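Local coordinates for glyoxalase family protein (Listeria monocytogenes, PDB 2P7O), which catalyses the manganese-dependent hydration of the antibiotic fosfomycin, opening its epoxide ring and so conferring resistance to the drug, at residues 105-110 and 117-122; 89-94 and 110-115; 8-13 and 52-57. All coordinates share one frame; numbering follows the deposited sequence. Where two conformers were deposited one is given.

Contact 1: 105-110 and 117-122; sequences RSIYFY and FELHAG. With MN (manganese (II) ion), chain C.
Glu118 OE2 is the best-held polar atom, gripped by three donors: the hydroxyl of Ser106, water 1 and, weakly, ND1 of His120, whose NE2 is hydrogen-bonded to Thr123 O. Ser106 OG comes in on the anti lone pair of Glu118 OE2 at 2.7 Å, and water 1 donates a hydrogen bond to Glu118 OE2 at 2.6 Å. Glu118 OE1 binds the manganese at 2.1 Å; water 1 is itself a ligand of the ion and so bridges OE2 to it. His69, Glu126 and His7 of the second subunit complete the site. A glutamate suits this place because its extended chain (CG anti to the backbone N, chi1 174°) carries the carboxylate out from the sheet, its CG over one face of the Tyr108 ring in a CH-pi contact. The carboxylate is stacked on that ring, planes 27° apart; the metal bond at OE1 and the donors on OE2 fix its rotation. Tyr108 OH is hydrogen-bonded to Glu126. Underneath is the antiparallel beta hairpin of a glyoxalase-fold module, with Ile107–Leu119 and Phe109–Phe117 as hydrogen-bonded pairs. These four apolar side chains share the face away from the metal, where Ile107, Phe109 and Leu119 meet helices 15-26 and 79-89. With CG in the crowded position between backbone N and carbonyl carbon (chi1 58°), Phe109 lays its ring over Phe117 CB and brings CE2 to 3.7 Å from Leu119 CG.

Contact 2: 89-94 and 110-115; sequences LGVEMK and YDFDNH
This is a partly buried contact between the segment leading from helix 79-89 into the short edge strand 93-94 and the turn linking strands 106-110 and 116-120. One backbone bond joins them: Tyr110 N gives its hydrogen to Glu92 O at 3.0 Å, nearly along the C=O axis. Beside it, water 2 bridges Glu92 N and Asp111 O. The aliphatic part of Glu92 lies alongside the CD1–CE1 side of the Tyr110 ring, with Glu92 CG 3.4 Å from Tyr110 CD1, while its carboxylate reaches Arg65 in a salt bridge. Arg65 also makes a cation-pi contact with Tyr110. Lys94 bends at chi3 and chi4 to bring its amine to the ring edge, in plane, where NZ donates to Tyr110 OH in a very short bond of 2.5 Å; the nearby positive charge would tend to polarise the phenol. Within the turn, Asp111 OD2 accepts from Asp113 N, an Asx turn, and also from His115 N, while Asp111 OD1 takes the ND1 hydrogen of His115 on its syn lone pair at 2.7 Å. A carboxylate on a short side chain suits this place because it can fold back on its own loop and hold one end of the imidazole; the other, His115 NE2, bonds to Asn68 of the second subunit. At the apolar end, Val91 CG1 lies over one face of the Phe112 ring, 4.1 Å from its centroid, and Leu89 CD2 touches Phe112 CZ at 3.8 Å. Between the two ends, Val91 CB presses on Tyr110 O, a buried carbonyl without a polar partner.

Contact 3: 8-13 and 52-57; sequences ITLIVK and LWICIM
Five backbone hydrogen bonds form a regular parallel ladder between strands 4-12 and 52-58, whose local axes lie 4.6 Å apart at an angle of 23°. The N-H groups of Ile8, Leu10 and Val12 donate to the carbonyls of Trp53, Cys55 and Met57, and in return Cys55 N and Met57 N donate to Ile8 O and Leu10 O. The carbonyls of Ile8, Leu10, Cys55 and Met57 also each receive a CA-H from the opposite strand.

The apolar contacts divide between two faces. One carries Ile8, Leu10, Ile54 and Ile56. With CG1 anti to the backbone N (chi1 -178°), Ile54 brings CD1 to 3.8 Å from Leu10 CD1. Farther on, Leu10 CB approaches Ile56 CG2. At the start of the ladder Leu52 meets Ile8 at about a right angle, Leu52 CD1 lying 3.8 Å from Ile8 CD1. Branched aliphatic residues suit this row, filling the space over the sheet without any polar group to satisfy.

The other face carries Thr9, Cys55, Ile11 and Met57. Here the packing is tight: Ile11 CD1 lies only 3.3 Å from Met57 CG, closer than usual for two carbons, as the two chains run side by side. Thr9 OG1 rests 3.4 Å from Cys55 CB; its hydroxyl is hydrogen-bonded to Glu126 of the second subunit, a manganese ligand. A small polar residue fits here, close to a metal site shared between subunits.

Strand 52-58 is flanked on its other side by strand 44-49, which bears Glu44, the probable proton acceptor. Helix 15-26 covers Val12 and Ile56, and Ile8 and Thr9 pair antiparallel with a strand of the second subunit.

In the fold
From the N terminus, strand 4-12 is the first to find its partner: contact 3 closes the loop that carries helix 15-26 and strand 44-49 by joining 8-13 to 52-57. The chain then builds a second four-stranded sheet with the same strand order. There contacts 1 and 2 cross: 105-110 falls between the segments of contact 2 and 117-122 follows 110-115, so the segments alternate, sharing Tyr110. Lys94 N and Tyr108 O probably bond, setting strand 93-94 beside 106-110. Contact 1 is the local hairpin closure. The two sheets touch at Phe117 and Leu10, while the 110-115 loop probably bonds to the end of 8-13 through Asp113 OD1 and Lys13 N. Contacts 1 and 3 both reach the second subunit.

Contact 1: 105-110 and 117-122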
loop_
_atom_site.group_PDB
_atom_site.type_symbol
_atom_site.label_atom_id
_atom_site.label_comp_id
_atom_site.label_asym_id
_atom_site.label_seq_id
_atom_site.Cartn_x
_atom_site.Cartn_y
_atom_site.Cartn_z
ATOM N N ARG A 105 -2.724 20.351 4.239
ATOM C CA ARG A 105 -1.881 19.723 5.255
ATOM C C ARG A 105 -1.950 18.205 5.182
ATOM O O ARG A 105 -2.959 17.597 4.854
ATOM C CB ARG A 105 -2.432 20.181 6.629
ATOM C CG ARG A 105 -2.504 21.724 6.703
ATOM C CD ARG A 105 -3.196 22.099 8.020
ATOM N NE ARG A 105 -2.278 21.803 9.147
ATOM C CZ ARG A 105 -2.616 21.913 10.414
ATOM N NH1 ARG A 105 -3.880 22.212 10.731
ATOM N NH2 ARG A 105 -1.693 21.639 11.351
ATOM N N SER A 106 -0.775 17.625 5.400
ATOM C CA SER A 106 -0.582 16.206 5.626
ATOM C C SER A 106 0.197 16.002 6.932
ATOM O O SER A 106 1.075 16.800 7.315
ATOM C CB SER A 106 0.153 15.593 4.415
ATOM O OG SER A 106 -0.753 15.483 3.328
ATOM N N ILE A 107 -0.139 14.852 7.518
ATOM C CA ILE A 107 0.624 14.282 8.608
ATOM C C ILE A 107 1.285 12.963 8.187
ATOM O O ILE A 107 0.659 12.014 7.710
ATOM C CB ILE A 107 -0.303 13.965 9.788
ATOM C CG1 ILE A 107 -1.366 15.046 10.027
ATOM C CG2 ILE A 107 0.513 13.668 11.016
ATOM C CD1 ILE A 107 -2.457 14.547 10.998
ATOM N N TYR A 108 2.602 12.928 8.340
ATOM C CA TYR A 108 3.369 11.745 7.984
ATOM C C TYR A 108 3.948 11.150 9.252
ATOM O O TYR A 108 4.535 11.903 10.047
ATOM C CB TYR A 108 4.533 12.211 7.103
ATOM C CG TYR A 108 4.180 12.480 5.665
ATOM C CD1 TYR A 108 3.896 13.761 5.237
ATOM C CD2 TYR A 108 4.174 11.455 4.729
ATOM C CE1 TYR A 108 3.578 14.034 3.920
ATOM C CE2 TYR A 108 3.881 11.733 3.392
ATOM C CZ TYR A 108 3.600 13.031 2.992
ATOM O OH TYR A 108 3.297 13.286 1.654
ATOM N N PHE A 109 3.744 9.853 9.430
ATOM C CA PHE A 109 4.106 9.201 10.680
ATOM C C PHE A 109 4.291 7.708 10.440
ATOM O O PHE A 109 3.875 7.132 9.416
ATOM C CB PHE A 109 3.038 9.450 11.769
ATOM C CG PHE A 109 1.648 8.967 11.352
ATOM C CD1 PHE A 109 1.056 7.821 11.850
ATOM C CD2 PHE A 109 0.935 9.721 10.452
ATOM C CE1 PHE A 109 -0.206 7.412 11.451
ATOM C CE2 PHE A 109 -0.346 9.380 10.047
ATOM C CZ PHE A 109 -0.924 8.247 10.571
ATOM N N TYR A 110 5.015 7.017 11.301
ATOM C CA TYR A 110 5.299 5.598 11.067
ATOM C C TYR A 110 4.474 4.748 12.017
ATOM O O TYR A 110 3.959 5.326 12.972
ATOM C CB TYR A 110 6.786 5.265 11.422
ATOM C CG TYR A 110 7.711 6.045 10.524
ATOM C CD1 TYR A 110 7.986 7.383 10.855
ATOM C CD2 TYR A 110 8.221 5.496 9.350
ATOM C CE1 TYR A 110 8.819 8.125 10.036
ATOM C CE2 TYR A 110 9.052 6.280 8.527
ATOM C CZ TYR A 110 9.315 7.571 8.875
ATOM O OH TYR A 110 10.149 8.334 8.093
ATOM N N PHE A 117 3.032 6.125 6.922
ATOM C CA PHE A 117 1.619 6.389 6.649
ATOM C C PHE A 117 1.451 7.904 6.572
ATOM O O PHE A 117 2.277 8.690 7.059
ATOM C CB PHE A 117 0.758 5.954 7.847
ATOM C CG PHE A 117 0.512 4.447 7.863
ATOM C CD1 PHE A 117 1.266 3.604 8.674
ATOM C CD2 PHE A 117 -0.460 3.876 7.062
ATOM C CE1 PHE A 117 1.063 2.220 8.702
ATOM C CE2 PHE A 117 -0.699 2.503 7.059
ATOM C CZ PHE A 117 0.054 1.676 7.908
ATOM N N GLU A 118 0.381 8.311 5.926
ATOM C CA GLU A 118 0.066 9.719 5.771
ATOM C C GLU A 118 -1.443 9.878 5.981
ATOM O O GLU A 118 -2.246 9.113 5.468
ATOM C CB GLU A 118 0.516 10.201 4.394
ATOM C CG GLU A 118 0.139 11.630 4.017
ATOM C CD GLU A 118 0.489 12.043 2.601
ATOM O OE1 GLU A 118 0.912 11.152 1.808
ATOM O OE2 GLU A 118 0.330 13.254 2.285
ATOM N N LEU A 119 -1.804 10.919 6.731
ATOM C CA LEU A 119 -3.162 11.463 6.701
ATOM C C LEU A 119 -3.165 12.770 5.899
ATOM O O LEU A 119 -2.400 13.701 6.182
ATOM C CB LEU A 119 -3.554 11.699 8.176
ATOM C CG LEU A 119 -3.761 10.365 8.918
ATOM C CD1 LEU A 119 -4.105 10.694 10.369
ATOM C CD2 LEU A 119 -4.826 9.473 8.313
ATOM N N HIS A 120 -3.910 12.757 4.811
ATOM C CA HIS A 120 -3.776 13.807 3.809
ATOM C C HIS A 120 -5.090 14.579 3.803
ATOM O O HIS A 120 -6.122 13.963 3.520
ATOM C CB HIS A 120 -3.478 13.114 2.467
ATOM C CG HIS A 120 -3.429 14.039 1.276
ATOM N ND1 HIS A 120 -2.286 14.225 0.511
ATOM C CD2 HIS A 120 -4.409 14.714 0.609
ATOM C CE1 HIS A 120 -2.555 15.057 -0.475
ATOM N NE2 HIS A 120 -3.842 15.397 -0.417
ATOM N N ALA A 121 -5.064 15.867 4.083
ATOM C CA ALA A 121 -6.250 16.699 3.793
ATOM C C ALA A 121 -5.989 17.558 2.557
ATOM O O ALA A 121 -4.847 17.874 2.188
ATOM C CB ALA A 121 -6.490 17.649 4.961
ATOM N N GLY A 122 -7.064 17.887 1.870
ATOM C CA GLY A 122 -7.049 18.813 0.785
ATOM C C GLY A 122 -6.642 18.171 -0.525
ATOM O O GLY A 122 -6.822 16.998 -0.812
HETATM MN MN MN C . 1.694 11.107 -0.196
HETATM O O HOH W 1 1.222 13.248 -0.155
#

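Contact 2: 89-94 and 110-115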
loop_
_atom_site.group_PDB
_atom_site.type_symbol
_atom_site.label_atom_id
_atom_site.label_comp_id
_atom_site.label_asym_id
_atom_site.label_seq_id
_atom_site.Cartn_x
_atom_site.Cartn_y
_atom_site.Cartn_z
ATOM N N LEU A 89 0.158 8.333 20.923
ATOM C CA LEU A 89 0.546 6.926 20.809
ATOM C C LEU A 89 2.066 6.836 20.901
ATOM O O LEU A 89 2.528 5.769 21.305
ATOM C CB LEU A 89 -0.015 6.225 19.587
ATOM C CG LEU A 89 -0.051 4.706 19.499
ATOM C CD1 LEU A 89 -1.239 4.110 20.232
ATOM C CD2 LEU A 89 -0.114 4.236 18.054
ATOM N N GLY A 90 2.776 7.939 20.633
ATOM C CA GLY A 90 4.226 7.885 20.855
ATOM C C GLY A 90 4.993 7.528 19.588
ATOM O O GLY A 90 6.250 7.615 19.608
ATOM N N VAL A 91 4.307 7.164 18.500
ATOM C CA VAL A 91 5.007 6.825 17.259
ATOM C C VAL A 91 5.826 7.953 16.649
ATOM O O VAL A 91 5.652 9.119 16.982
ATOM C CB VAL A 91 4.063 6.239 16.186
ATOM C CG1 VAL A 91 3.481 4.944 16.737
ATOM C CG2 VAL A 91 2.978 7.260 15.846
ATOM N N GLU A 92 6.799 7.551 15.800
ATOM C CA GLU A 92 7.674 8.596 15.243
ATOM C C GLU A 92 6.804 9.375 14.256
ATOM O O GLU A 92 6.065 8.797 13.454
ATOM C CB GLU A 92 8.816 7.887 14.526
ATOM C CG GLU A 92 9.550 8.768 13.547
ATOM C CD GLU A 92 10.868 8.222 13.066
ATOM O OE1 GLU A 92 11.508 7.475 13.847
ATOM O OE2 GLU A 92 11.283 8.632 11.960
ATOM N N MET A 93 6.923 10.702 14.294
ATOM C CA MET A 93 6.146 11.538 13.399
ATOM C C MET A 93 7.068 12.594 12.782
ATOM O O MET A 93 7.848 13.155 13.558
ATOM C CB MET A 93 5.047 12.268 14.189
ATOM C CG MET A 93 4.381 13.305 13.315
ATOM S SD MET A 93 3.344 14.494 14.181
ATOM C CE MET A 93 1.806 13.560 14.150
ATOM N N LYS A 94 6.907 12.813 11.492
ATOM C CA LYS A 94 7.603 13.898 10.795
ATOM C C LYS A 94 6.803 15.194 11.014
ATOM O O LYS A 94 5.765 15.352 10.350
ATOM C CB LYS A 94 7.770 13.579 9.300
ATOM C CG LYS A 94 8.279 12.139 9.101
ATOM C CD LYS A 94 9.017 11.991 7.778
ATOM C CE LYS A 94 10.526 11.977 8.015
ATOM N NZ LYS A 94 11.092 10.623 7.758
ATOM N N TYR A 110 5.015 7.017 11.301
ATOM C CA TYR A 110 5.299 5.598 11.067
ATOM C C TYR A 110 4.474 4.748 12.017
ATOM O O TYR A 110 3.959 5.326 12.972
ATOM C CB TYR A 110 6.786 5.265 11.422
ATOM C CG TYR A 110 7.711 6.045 10.524
ATOM C CD1 TYR A 110 7.986 7.383 10.855
ATOM C CD2 TYR A 110 8.221 5.496 9.350
ATOM C CE1 TYR A 110 8.819 8.125 10.036
ATOM C CE2 TYR A 110 9.052 6.280 8.527
ATOM C CZ TYR A 110 9.315 7.571 8.875
ATOM O OH TYR A 110 10.149 8.334 8.093
ATOM N N ASP A 111 4.380 3.442 11.738
ATOM C CA ASP A 111 3.742 2.582 12.752
ATOM C C ASP A 111 4.829 2.048 13.683
ATOM O O ASP A 111 5.820 2.757 13.902
ATOM C CB ASP A 111 2.910 1.447 12.171
ATOM C CG ASP A 111 3.683 0.537 11.222
ATOM O OD1 ASP A 111 3.055 -0.455 10.729
ATOM O OD2 ASP A 111 4.875 0.779 11.013
ATOM N N PHE A 112 4.661 0.830 14.162
ATOM C CA PHE A 112 5.702 0.261 15.035
ATOM C C PHE A 112 6.632 -0.638 14.230
ATOM O O PHE A 112 7.481 -1.292 14.833
ATOM C CB PHE A 112 5.021 -0.571 16.131
ATOM C CG PHE A 112 4.157 0.249 17.085
ATOM C CD1 PHE A 112 2.779 0.129 17.174
ATOM C CD2 PHE A 112 4.759 1.171 17.934
ATOM C CE1 PHE A 112 2.042 0.894 18.055
ATOM C CE2 PHE A 112 4.020 1.947 18.813
ATOM C CZ PHE A 112 2.650 1.793 18.910
ATOM N N ASP A 113 6.488 -0.656 12.899
ATOM C CA ASP A 113 7.267 -1.618 12.092
ATOM C C ASP A 113 7.837 -0.932 10.850
ATOM O O ASP A 113 7.930 -1.583 9.775
ATOM C CB ASP A 113 6.310 -2.757 11.657
ATOM C CG ASP A 113 5.893 -3.548 12.895
ATOM O OD1 ASP A 113 6.659 -4.437 13.341
ATOM O OD2 ASP A 113 4.816 -3.269 13.482
ATOM N N ASN A 114 8.234 0.348 10.985
ATOM C CA ASN A 114 8.851 1.026 9.844
ATOM C C ASN A 114 8.010 1.107 8.588
ATOM O O ASN A 114 8.566 1.358 7.512
ATOM C CB ASN A 114 10.238 0.491 9.478
ATOM C CG ASN A 114 11.283 0.871 10.522
ATOM O OD1 ASN A 114 12.410 0.359 10.446
ATOM N ND2 ASN A 114 10.933 1.679 11.500
ATOM N N HIS A 115 6.693 1.110 8.678
ATOM C CA HIS A 115 5.833 1.505 7.560
ATOM C C HIS A 115 5.477 2.999 7.687
ATOM O O HIS A 115 4.899 3.442 8.705
ATOM C CB HIS A 115 4.499 0.741 7.699
ATOM C CG HIS A 115 4.570 -0.743 7.602
ATOM N ND1 HIS A 115 4.339 -1.626 8.641
ATOM C CD2 HIS A 115 4.751 -1.529 6.498
ATOM C CE1 HIS A 115 4.488 -2.879 8.191
ATOM N NE2 HIS A 115 4.722 -2.841 6.886
HETATM O O HOH W 2 7.144 4.604 15.264
#

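Contact 3: 8-13 and 52-57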
loop_
_atom_site.group_PDB
_atom_site.type_symbol
_atom_site.label_atom_id
_atom_site.label_comp_id
_atom_site.label_asym_id
_atom_site.label_seq_id
_atom_site.Cartn_x
_atom_site.Cartn_y
_atom_site.Cartn_z
ATOM N N ILE A 8 -4.742 -4.708 1.234
ATOM C CA ILE A 8 -3.305 -4.515 1.423
ATOM C C ILE A 8 -2.884 -5.362 2.617
ATOM O O ILE A 8 -3.660 -5.413 3.583
ATOM C CB ILE A 8 -3.097 -3.034 1.717
ATOM C CG1 ILE A 8 -3.492 -2.150 0.509
ATOM C CG2 ILE A 8 -1.669 -2.751 2.107
ATOM C CD1 ILE A 8 -3.378 -0.665 0.859
ATOM N N THR A 9 -1.762 -6.017 2.555
ATOM C CA THR A 9 -1.291 -6.856 3.654
ATOM C C THR A 9 0.024 -6.260 4.160
ATOM O O THR A 9 0.972 -6.058 3.383
ATOM C CB THR A 9 -1.115 -8.307 3.143
ATOM O OG1 THR A 9 -2.451 -8.836 2.956
ATOM C CG2 THR A 9 -0.314 -9.167 4.114
ATOM N N LEU A 10 0.048 -5.965 5.465
ATOM C CA LEU A 10 1.269 -5.462 6.092
ATOM C C LEU A 10 1.842 -6.523 7.017
ATOM O O LEU A 10 1.018 -7.114 7.752
ATOM C CB LEU A 10 1.004 -4.152 6.869
ATOM C CG LEU A 10 0.581 -3.049 5.864
ATOM C CD1 LEU A 10 0.390 -1.701 6.548
ATOM C CD2 LEU A 10 1.546 -2.865 4.694
ATOM N N ILE A 11 3.167 -6.694 7.015
ATOM C CA ILE A 11 3.806 -7.675 7.934
ATOM C C ILE A 11 4.381 -6.911 9.140
ATOM O O ILE A 11 4.944 -5.808 9.014
ATOM C CB ILE A 11 4.977 -8.431 7.273
ATOM C CG1 ILE A 11 4.581 -9.077 5.935
ATOM C CG2 ILE A 11 5.509 -9.471 8.256
ATOM C CD1 ILE A 11 3.559 -10.191 6.150
ATOM N N VAL A 12 4.068 -7.449 10.328
ATOM C CA VAL A 12 4.404 -6.738 11.544
ATOM C C VAL A 12 4.873 -7.691 12.646
ATOM O O VAL A 12 4.504 -8.858 12.687
ATOM C CB VAL A 12 3.234 -5.933 12.126
ATOM C CG1 VAL A 12 2.750 -4.884 11.138
ATOM C CG2 VAL A 12 2.117 -6.850 12.602
ATOM N N LYS A 13 5.706 -7.183 13.552
ATOM C CA LYS A 13 6.253 -8.011 14.607
ATOM C C LYS A 13 5.263 -8.429 15.682
ATOM O O LYS A 13 5.278 -9.576 16.183
ATOM C CB LYS A 13 7.450 -7.292 15.287
ATOM C CG LYS A 13 8.115 -8.159 16.339
ATOM C CD LYS A 13 9.589 -8.246 16.059
ATOM C CE LYS A 13 10.271 -9.377 16.835
ATOM N NZ LYS A 13 10.631 -10.465 15.866
ATOM N N LEU A 52 -11.257 0.117 2.890
ATOM C CA LEU A 52 -10.068 -0.661 2.525
ATOM C C LEU A 52 -9.989 -1.859 3.488
ATOM O O LEU A 52 -10.041 -1.692 4.718
ATOM C CB LEU A 52 -8.802 0.192 2.672
ATOM C CG LEU A 52 -7.449 -0.544 2.760
ATOM C CD1 LEU A 52 -7.081 -1.134 1.407
ATOM C CD2 LEU A 52 -6.395 0.390 3.327
ATOM N N TRP A 53 -9.826 -3.050 2.930
ATOM C CA TRP A 53 -9.538 -4.277 3.640
ATOM C C TRP A 53 -8.042 -4.411 3.885
ATOM O O TRP A 53 -7.255 -4.591 2.946
ATOM C CB TRP A 53 -10.054 -5.502 2.845
ATOM C CG TRP A 53 -11.557 -5.553 2.764
ATOM C CD1 TRP A 53 -12.311 -4.886 1.809
ATOM C CD2 TRP A 53 -12.496 -6.296 3.567
ATOM N NE1 TRP A 53 -13.643 -5.173 2.007
ATOM C CE2 TRP A 53 -13.776 -6.024 3.071
ATOM C CE3 TRP A 53 -12.363 -7.187 4.659
ATOM C CZ2 TRP A 53 -14.955 -6.567 3.620
ATOM C CZ3 TRP A 53 -13.518 -7.718 5.214
ATOM C CH2 TRP A 53 -14.786 -7.409 4.696
ATOM N N ILE A 54 -7.684 -4.316 5.171
ATOM C CA ILE A 54 -6.268 -4.450 5.474
ATOM C C ILE A 54 -5.990 -5.678 6.324
ATOM O O ILE A 54 -6.657 -5.897 7.352
ATOM C CB ILE A 54 -5.702 -3.150 6.048
ATOM C CG1 ILE A 54 -4.187 -3.255 6.327
ATOM C CG2 ILE A 54 -6.465 -2.628 7.242
ATOM C CD1 ILE A 54 -3.403 -1.972 6.089
ATOM N N CYS A 55 -5.043 -6.495 5.843
ATOM C CA CYS A 55 -4.613 -7.643 6.653
ATOM C C CYS A 55 -3.283 -7.334 7.298
ATOM O O CYS A 55 -2.354 -6.784 6.627
ATOM C CB CYS A 55 -4.430 -8.846 5.672
ATOM S SG CYS A 55 -3.593 -10.250 6.413
ATOM N N ILE A 56 -3.161 -7.659 8.583
ATOM C CA ILE A 56 -1.807 -7.624 9.154
ATOM C C ILE A 56 -1.422 -9.032 9.605
ATOM O O ILE A 56 -2.310 -9.777 9.991
ATOM C CB ILE A 56 -1.643 -6.697 10.367
ATOM C CG1 ILE A 56 -2.705 -6.979 11.437
ATOM C CG2 ILE A 56 -1.628 -5.239 9.924
ATOM C CD1 ILE A 56 -2.573 -6.057 12.625
ATOM N N MET A 57 -0.158 -9.379 9.456
ATOM C CA MET A 57 0.382 -10.737 9.570
ATOM C C MET A 57 1.712 -10.675 10.325
ATOM O O MET A 57 2.513 -9.789 10.049
ATOM C CB MET A 57 0.474 -11.266 8.142
ATOM C CG MET A 57 1.498 -12.272 7.662
ATOM S SD MET A 57 1.059 -12.969 6.009
ATOM C CE MET A 57 -0.383 -13.912 6.570
#